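Local coordinates for laccase (Uncultured bacterium, PDB 4F7K), which probably couples the one-electron oxidation of phenolic substrates to the reduction of dioxygen to water, as other multicopper oxidases of the laccase type do, at residues V129-I134 / T176-G181; G181-L186 / D234-V239. All blocks are in the same frame, centred on the assembly; numbering follows the deposited sequence.

Contact 1 (V129-I134 / T176-G181)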
ATOM      1  N   VAL A 129     -16.005 -11.510  10.811  1.00 58.77           N
ATOM      2  CA  VAL A 129     -16.650 -10.641   9.843  1.00 57.06           C
ATOM      3  C   VAL A 129     -17.352 -11.496   8.835  1.00 57.05           C
ATOM      4  O   VAL A 129     -16.985 -12.659   8.644  1.00 56.59           O
ATOM      5  CB  VAL A 129     -15.655  -9.639   9.151  1.00 54.10           C
ATOM      6  CG1 VAL A 129     -15.055  -8.678  10.164  1.00 54.03           C
ATOM      7  CG2 VAL A 129     -14.543 -10.374   8.411  1.00 51.54           C
ATOM      8  N   ASP A 130     -18.364 -10.918   8.194  1.00 57.62           N
ATOM      9  CA  ASP A 130     -19.078 -11.589   7.097  1.00 58.13           C
ATOM     10  C   ASP A 130     -18.376 -11.507   5.737  1.00 55.64           C
ATOM     11  O   ASP A 130     -18.436 -12.447   4.962  1.00 55.62           O
ATOM     12  CB  ASP A 130     -20.510 -11.064   6.987  1.00 59.55           C
ATOM     13  CG  ASP A 130     -21.300 -11.308   8.238  1.00 62.42           C
ATOM     14  OD1 ASP A 130     -21.323 -12.474   8.701  1.00 62.99           O
ATOM     15  OD2 ASP A 130     -21.892 -10.343   8.760  1.00 62.71           O
ATOM     16  N   HIS A 131     -17.726 -10.385   5.447  1.00 54.28           N
ATOM     17  CA  HIS A 131     -17.003 -10.217   4.177  1.00 52.02           C
ATOM     18  C   HIS A 131     -15.715  -9.464   4.411  1.00 50.41           C
ATOM     19  O   HIS A 131     -15.668  -8.507   5.185  1.00 50.97           O
ATOM     20  CB  HIS A 131     -17.836  -9.453   3.151  1.00 51.95           C
ATOM     21  CG  HIS A 131     -19.119 -10.128   2.780  1.00 54.96           C
ATOM     22  ND1 HIS A 131     -20.316  -9.843   3.401  1.00 56.50           N
ATOM     23  CD2 HIS A 131     -19.388 -11.082   1.858  1.00 56.04           C
ATOM     24  CE1 HIS A 131     -21.271 -10.582   2.867  1.00 59.57           C
ATOM     25  NE2 HIS A 131     -20.733 -11.350   1.935  1.00 59.40           N
ATOM     26  N   ASP A 132     -14.676  -9.910   3.722  1.00 48.62           N
ATOM     27  CA  ASP A 132     -13.353  -9.356   3.820  1.00 47.14           C
ATOM     28  C   ASP A 132     -12.989  -8.878   2.418  1.00 44.71           C
ATOM     29  O   ASP A 132     -12.631  -9.682   1.559  1.00 43.23           O
ATOM     30  CB  ASP A 132     -12.400 -10.449   4.329  1.00 47.70           C
ATOM     31  CG  ASP A 132     -10.970  -9.955   4.539  1.00 48.86           C
ATOM     32  OD1 ASP A 132     -10.557  -8.904   3.949  1.00 47.74           O
ATOM     33  OD2 ASP A 132     -10.244 -10.653   5.293  1.00 50.16           O
ATOM     34  N   LEU A 133     -13.084  -7.559   2.209  1.00 43.37           N
ATOM     35  CA  LEU A 133     -12.919  -6.945   0.880  1.00 40.96           C
ATOM     36  C   LEU A 133     -11.686  -6.054   0.818  1.00 39.06           C
ATOM     37  O   LEU A 133     -11.325  -5.409   1.809  1.00 39.51           O
ATOM     38  CB  LEU A 133     -14.163  -6.126   0.482  1.00 41.28           C
ATOM     39  CG  LEU A 133     -15.501  -6.847   0.722  1.00 44.36           C
ATOM     40  CD1 LEU A 133     -16.718  -5.908   0.706  1.00 45.19           C
ATOM     41  CD2 LEU A 133     -15.706  -8.044  -0.229  1.00 42.47           C
ATOM     42  N   ILE A 134     -11.041  -6.036  -0.350  1.00 36.29           N
ATOM     43  CA  ILE A 134      -9.849  -5.232  -0.563  1.00 34.07           C
ATOM     44  C   ILE A 134     -10.228  -4.066  -1.463  1.00 34.32           C
ATOM     45  O   ILE A 134     -10.848  -4.273  -2.497  1.00 34.72           O
ATOM     46  CB  ILE A 134      -8.743  -6.099  -1.214  1.00 33.36           C
ATOM     47  CG1 ILE A 134      -8.212  -7.139  -0.208  1.00 28.62           C
ATOM     48  CG2 ILE A 134      -7.621  -5.240  -1.819  1.00 28.55           C
ATOM     49  CD1 ILE A 134      -7.526  -8.350  -0.857  1.00 25.88           C
ATOM     50  N   THR A 176     -18.824  -8.496  -4.579  1.00 52.22           N
ATOM     51  CA  THR A 176     -19.625  -9.477  -3.942  1.00 55.28           C
ATOM     52  C   THR A 176     -20.792  -8.699  -3.382  1.00 56.62           C
ATOM     53  O   THR A 176     -20.632  -7.536  -3.029  1.00 56.26           O
ATOM     54  CB  THR A 176     -18.775 -10.243  -2.884  1.00 54.88           C
ATOM     55  OG1 THR A 176     -19.118 -11.629  -2.911  1.00 58.54           O
ATOM     56  CG2 THR A 176     -18.929  -9.679  -1.467  1.00 55.95           C
ATOM     57  N   PRO A 177     -21.980  -9.313  -3.345  1.00 59.11           N
ATOM     58  CA  PRO A 177     -23.094  -8.568  -2.789  1.00 60.20           C
ATOM     59  C   PRO A 177     -23.070  -8.678  -1.271  1.00 59.98           C
ATOM     60  O   PRO A 177     -22.812  -9.753  -0.728  1.00 60.48           O
ATOM     61  CB  PRO A 177     -24.319  -9.274  -3.376  1.00 63.02           C
ATOM     62  CG  PRO A 177     -23.860 -10.683  -3.684  1.00 63.62           C
ATOM     63  CD  PRO A 177     -22.350 -10.696  -3.715  1.00 60.64           C
ATOM     64  N   VAL A 178     -23.329  -7.563  -0.607  1.00 58.84           N
ATOM     65  CA  VAL A 178     -23.258  -7.482   0.849  1.00 58.21           C
ATOM     66  C   VAL A 178     -24.652  -7.144   1.395  1.00 59.90           C
ATOM     67  O   VAL A 178     -25.441  -6.472   0.718  1.00 60.05           O
ATOM     68  CB  VAL A 178     -22.142  -6.469   1.236  1.00 56.25           C
ATOM     69  CG1 VAL A 178     -22.409  -5.736   2.537  1.00 57.03           C
ATOM     70  CG2 VAL A 178     -20.790  -7.164   1.255  1.00 54.31           C
ATOM     71  N   ARG A 179     -24.973  -7.629   2.594  1.00 60.69           N
ATOM     72  CA  ARG A 179     -26.314  -7.423   3.167  1.00 62.84           C
ATOM     73  C   ARG A 179     -26.280  -6.340   4.237  1.00 62.50           C
ATOM     74  O   ARG A 179     -25.246  -6.124   4.865  1.00 61.20           O
ATOM     75  CB  ARG A 179     -26.879  -8.729   3.750  1.00 65.60           C
ATOM     76  CG  ARG A 179     -26.963  -9.902   2.754  1.00 66.70           C
ATOM     77  CD  ARG A 179     -27.781 -11.060   3.298  1.00 72.66           C
ATOM     78  NE  ARG A 179     -27.001 -11.954   4.160  1.00 75.46           N
ATOM     79  CZ  ARG A 179     -27.502 -13.021   4.791  1.00 81.41           C
ATOM     80  NH1 ARG A 179     -28.791 -13.344   4.671  1.00 84.28           N
ATOM     81  NH2 ARG A 179     -26.716 -13.777   5.552  1.00 82.35           N
ATOM     82  N   ARG A 180     -27.402  -5.647   4.422  1.00 63.69           N
ATOM     83  CA  ARG A 180     -27.564  -4.688   5.511  1.00 64.29           C
ATOM     84  C   ARG A 180     -27.512  -5.455   6.834  1.00 66.13           C
ATOM     85  O   ARG A 180     -28.248  -6.426   7.022  1.00 68.26           O
ATOM     86  CB  ARG A 180     -28.904  -3.969   5.348  1.00 67.05           C
ATOM     87  CG  ARG A 180     -29.211  -2.889   6.373  1.00 68.72           C
ATOM     88  CD  ARG A 180     -30.701  -2.572   6.356  1.00 73.24           C
ATOM     89  NE  ARG A 180     -31.471  -3.572   7.097  0.10 75.90           N
ATOM     90  CZ  ARG A 180     -32.785  -3.762   6.985  0.10 78.93           C
ATOM     91  NH1 ARG A 180     -33.509  -3.030   6.149  0.10 79.54           N
ATOM     92  NH2 ARG A 180     -33.376  -4.699   7.711  0.10 81.54           N
ATOM     93  N   GLY A 181     -26.633  -5.037   7.739  1.00 65.00           N
ATOM     94  CA  GLY A 181     -26.388  -5.797   8.963  1.00 65.68           C
ATOM     95  C   GLY A 181     -25.167  -6.709   8.903  1.00 63.42           C
ATOM     96  O   GLY A 181     -24.759  -7.259   9.919  1.00 64.99           O
TER
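In the cupredoxin-like second domain expected of a laccase, the loop 176-181 leading into strand 183-190 packs on the start of strand 131-140, with His-131 meeting Thr-176 and Val-178. The imidazole presents one face to Val-178, whose CG2 lies 3.7 Å from the ring centroid of His-131 and 22° off its normal, a CH-pi contact displaced toward ND1. A chi1 of -61° sets CG of His-131 anti to the carbonyl carbon, and the ring lies against the loop. Thr-176 crosses the same ring obliquely, bringing CG2 within 3.6 Å of His-131 CD2. That methyl also meets Leu-133, two residues further on and likewise pointing toward the loop, whose CD2 stands 3.8 Å from Thr-176 CG2, while CD1 of Leu-133 is 4.3 Å from CG2 of Val-178. Branched side chains suit the loop because each can offer a compact methyl to ring and leucine together. The polar end of Asp-130 is engaged outside the two segments: OD2 forms a salt bridge with Arg-270 and accepts a hydrogen bond from Arg-183 N. Loop and strand are thus joined directly by methyl-to-ring and methyl-to-methyl packing, which depends on shape and closeness of fit.

Contact 2 (G181-L186 / D234-V239)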
ATOM      1  N   GLY A 181     -26.633  -5.037   7.739  1.00 65.00           N
ATOM      2  CA  GLY A 181     -26.388  -5.797   8.963  1.00 65.68           C
ATOM      3  C   GLY A 181     -25.167  -6.709   8.903  1.00 63.42           C
ATOM      4  O   GLY A 181     -24.759  -7.259   9.919  1.00 64.99           O
ATOM      5  N   ASP A 182     -24.574  -6.887   7.723  1.00 59.95           N
ATOM      6  CA  ASP A 182     -23.292  -7.601   7.629  1.00 57.85           C
ATOM      7  C   ASP A 182     -22.183  -6.833   8.317  1.00 56.27           C
ATOM      8  O   ASP A 182     -22.201  -5.601   8.351  1.00 56.47           O
ATOM      9  CB  ASP A 182     -22.877  -7.857   6.180  1.00 55.38           C
ATOM     10  CG  ASP A 182     -23.587  -9.049   5.569  1.00 57.83           C
ATOM     11  OD1 ASP A 182     -24.175  -9.849   6.328  1.00 60.11           O
ATOM     12  OD2 ASP A 182     -23.569  -9.173   4.323  1.00 56.40           O
ATOM     13  N   ARG A 183     -21.232  -7.561   8.887  1.00 55.55           N
ATOM     14  CA  ARG A 183     -20.011  -6.946   9.379  1.00 53.96           C
ATOM     15  C   ARG A 183     -18.935  -7.108   8.327  1.00 50.30           C
ATOM     16  O   ARG A 183     -18.576  -8.231   7.987  1.00 49.49           O
ATOM     17  CB  ARG A 183     -19.541  -7.599  10.675  1.00 55.60           C
ATOM     18  CG  ARG A 183     -18.244  -6.968  11.183  1.00 53.52           C
ATOM     19  CD  ARG A 183     -18.085  -7.125  12.663  1.00 54.57           C
ATOM     20  NE  ARG A 183     -18.882  -6.158  13.398  1.00 53.55           N
ATOM     21  CZ  ARG A 183     -18.855  -6.025  14.717  1.00 56.33           C
ATOM     22  NH1 ARG A 183     -18.072  -6.802  15.451  1.00 56.74           N
ATOM     23  NH2 ARG A 183     -19.612  -5.111  15.296  1.00 55.95           N
ATOM     24  N   VAL A 184     -18.416  -5.994   7.815  1.00 48.67           N
ATOM     25  CA  VAL A 184     -17.379  -6.073   6.781  1.00 45.33           C
ATOM     26  C   VAL A 184     -16.018  -5.621   7.256  1.00 44.10           C
ATOM     27  O   VAL A 184     -15.906  -4.636   7.973  1.00 45.19           O
ATOM     28  CB  VAL A 184     -17.759  -5.295   5.490  1.00 44.35           C
ATOM     29  CG1 VAL A 184     -19.046  -5.836   4.908  1.00 46.07           C
ATOM     30  CG2 VAL A 184     -17.845  -3.775   5.749  1.00 43.48           C
ATOM     31  N   ARG A 185     -14.984  -6.351   6.844  1.00 42.80           N
ATOM     32  CA  ARG A 185     -13.606  -5.871   6.901  1.00 41.47           C
ATOM     33  C   ARG A 185     -13.239  -5.238   5.545  1.00 39.23           C
ATOM     34  O   ARG A 185     -13.372  -5.873   4.514  1.00 38.57           O
ATOM     35  CB  ARG A 185     -12.647  -7.013   7.260  1.00 42.36           C
ATOM     36  CG  ARG A 185     -11.213  -6.555   7.523  1.00 41.34           C
ATOM     37  CD  ARG A 185     -10.329  -7.715   7.921  1.00 41.67           C
ATOM     38  NE  ARG A 185      -8.972  -7.275   8.272  1.00 43.66           N
ATOM     39  CZ  ARG A 185      -8.110  -7.992   9.009  1.00 44.09           C
ATOM     40  NH1 ARG A 185      -8.461  -9.193   9.450  1.00 46.42           N
ATOM     41  NH2 ARG A 185      -6.886  -7.527   9.282  1.00 40.44           N
ATOM     42  N   LEU A 186     -12.846  -3.965   5.580  1.00 37.92           N
ATOM     43  CA  LEU A 186     -12.487  -3.200   4.418  1.00 36.53           C
ATOM     44  C   LEU A 186     -10.998  -2.820   4.482  1.00 35.44           C
ATOM     45  O   LEU A 186     -10.594  -2.029   5.337  1.00 36.51           O
ATOM     46  CB  LEU A 186     -13.376  -1.935   4.323  1.00 36.67           C
ATOM     47  CG  LEU A 186     -14.897  -2.162   4.234  1.00 35.76           C
ATOM     48  CD1 LEU A 186     -15.635  -0.865   4.403  1.00 35.74           C
ATOM     49  CD2 LEU A 186     -15.302  -2.809   2.916  1.00 32.58           C
ATOM     50  N   ASP A 234      -6.926  -0.594   7.537  1.00 37.52           N
ATOM     51  CA  ASP A 234      -7.971  -1.614   7.704  1.00 39.17           C
ATOM     52  C   ASP A 234      -9.167  -1.038   8.484  1.00 40.19           C
ATOM     53  O   ASP A 234      -9.003  -0.402   9.505  1.00 42.05           O
ATOM     54  CB  ASP A 234      -7.429  -2.854   8.453  1.00 40.21           C
ATOM     55  CG  ASP A 234      -6.827  -3.902   7.524  1.00 41.32           C
ATOM     56  OD1 ASP A 234      -6.464  -3.581   6.359  1.00 42.31           O
ATOM     57  OD2 ASP A 234      -6.728  -5.076   7.949  1.00 42.53           O
ATOM     58  N   ILE A 235     -10.370  -1.292   8.003  1.00 40.06           N
ATOM     59  CA  ILE A 235     -11.571  -0.828   8.658  1.00 41.32           C
ATOM     60  C   ILE A 235     -12.498  -2.007   8.927  1.00 42.89           C
ATOM     61  O   ILE A 235     -12.775  -2.820   8.046  1.00 40.51           O
ATOM     62  CB  ILE A 235     -12.283   0.259   7.837  1.00 41.20           C
ATOM     63  CG1 ILE A 235     -11.547   1.596   8.028  1.00 41.27           C
ATOM     64  CG2 ILE A 235     -13.759   0.394   8.235  1.00 42.70           C
ATOM     65  CD1 ILE A 235     -11.617   2.516   6.899  1.00 41.63           C
ATOM     66  N   ILE A 236     -12.958  -2.121  10.176  1.00 45.14           N
ATOM     67  CA  ILE A 236     -14.042  -3.032  10.398  1.00 47.03           C
ATOM     68  C   ILE A 236     -15.261  -2.194  10.733  1.00 48.79           C
ATOM     69  O   ILE A 236     -15.198  -1.284  11.553  1.00 50.62           O
ATOM     70  CB  ILE A 236     -13.695  -4.079  11.472  1.00 49.44           C
ATOM     71  CG1 ILE A 236     -12.618  -5.023  10.908  1.00 48.20           C
ATOM     72  CG2 ILE A 236     -14.941  -4.831  11.897  1.00 49.60           C
ATOM     73  CD1 ILE A 236     -11.845  -5.796  12.011  1.00 51.49           C
ATOM     74  N   ALA A 237     -16.372  -2.505  10.084  1.00 48.59           N
ATOM     75  CA  ALA A 237     -17.573  -1.738  10.258  1.00 49.89           C
ATOM     76  C   ALA A 237     -18.780  -2.598   9.946  1.00 51.33           C
ATOM     77  O   ALA A 237     -18.665  -3.650   9.305  1.00 49.81           O
ATOM     78  CB  ALA A 237     -17.541  -0.491   9.369  1.00 48.09           C
ATOM     79  N   ASP A 238     -19.933  -2.150  10.440  1.00 54.06           N
ATOM     80  CA  ASP A 238     -21.201  -2.807  10.201  1.00 55.76           C
ATOM     81  C   ASP A 238     -21.933  -2.034   9.122  1.00 54.93           C
ATOM     82  O   ASP A 238     -21.886  -0.790   9.092  1.00 54.18           O
ATOM     83  CB  ASP A 238     -22.040  -2.816  11.484  1.00 59.56           C
ATOM     84  CG  ASP A 238     -21.404  -3.643  12.610  1.00 62.24           C
ATOM     85  OD1 ASP A 238     -21.027  -4.813  12.375  1.00 60.56           O
ATOM     86  OD2 ASP A 238     -21.294  -3.116  13.742  1.00 65.68           O
ATOM     87  N   VAL A 239     -22.611  -2.762   8.242  1.00 54.74           N
ATOM     88  CA  VAL A 239     -23.397  -2.137   7.188  1.00 55.23           C
ATOM     89  C   VAL A 239     -24.699  -1.622   7.791  1.00 59.34           C
ATOM     90  O   VAL A 239     -25.567  -2.421   8.194  1.00 61.46           O
ATOM     91  CB  VAL A 239     -23.696  -3.120   6.058  1.00 54.24           C
ATOM     92  CG1 VAL A 239     -24.491  -2.431   4.961  1.00 53.29           C
ATOM     93  CG2 VAL A 239     -22.390  -3.721   5.518  1.00 51.76           C
TER
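Strands 183-186 and 234-239 run antiparallel, their axes 4.6 Å apart and their directions 166° from each other, as neighbours in one sheet of a cupredoxin-like beta-sandwich. Val-184 with Ala-237 and Leu-186 with Ile-235 are hydrogen-bonded pairs; Arg-183 with Asp-238 and Arg-185 with Ile-236 are non-hydrogen-bonded. The ladder extends to Val-239, whose N and O bond to Asp-182 O and Gly-181 N. Gly-181 suits this turn because at its positive phi (97°) a CB would press on the preceding carbonyl oxygen. The face bearing Val-184, Leu-186, Ile-235 and Ala-237 is apolar, and Val-184 CG1 lies 4.0 Å from Val-239 CG2 at its end.

On the other face, Arg-183 bends at chi3 (-79°) and meets Asp-238 with one nitrogen to each oxygen: NE reaches OD1 of Asp-238 at 2.7 Å, and NH2 meets the syn lone pair of Asp-238 OD2 at 3.0 Å. The guanidinium and carboxylate planes are nearly coplanar; NH2 also bonds to Ser-273 O and NH1 to Glu-274 O. An alanine in place of Arg-183 would probably leave the carboxylate of Asp-238 without its cationic mate and free to turn, and the oxygens of Ser-273 and Glu-274 without these donors.

Ile-236 sits between the two ion pairs, its CG2 touching Arg-183 CD and its CG1 touching Arg-185 CG. Arg-185, extended from CG to NE, pairs differently: NE and NH2 converge on OD2 of Asp-234, the guanidinium plane almost perpendicular to the carboxylate. NH1 forms a salt bridge with Glu-123 OE1, and Asp-234 OD1 is hydrogen-bonded to Thr-98 OG1. Arg-185 NH2 approaches Asp-234 OD2 nearly in line with its C-O bond at 2.8 Å, whereas NE reaches that oxygen from above the carboxylate plane at 3.2 Å.

In the fold
Following the chain from the N terminus, after the strands of the first domain, strand 131-140 is the first of this sheet, and contact 1 closes when loop 176-181 returns to its beginning after strand 167-173. Gly-181, shared by both contacts, then leads into strand 183-190, and contact 2 closes with strand 232-239, its segments 48 residues apart at their nearest ends. The two closures therefore follow in series, neither nested nor crossed. In the six-stranded sheet, strand 183-190 lies between 131-140, parallel to it, and 232-239, antiparallel. Probable backbone hydrogen bonds from Asp-130 N to Arg-183 O and from Arg-185 N to His-131 O connect the contacts, so loop 176-181 and three adjacent inner strands are tied together.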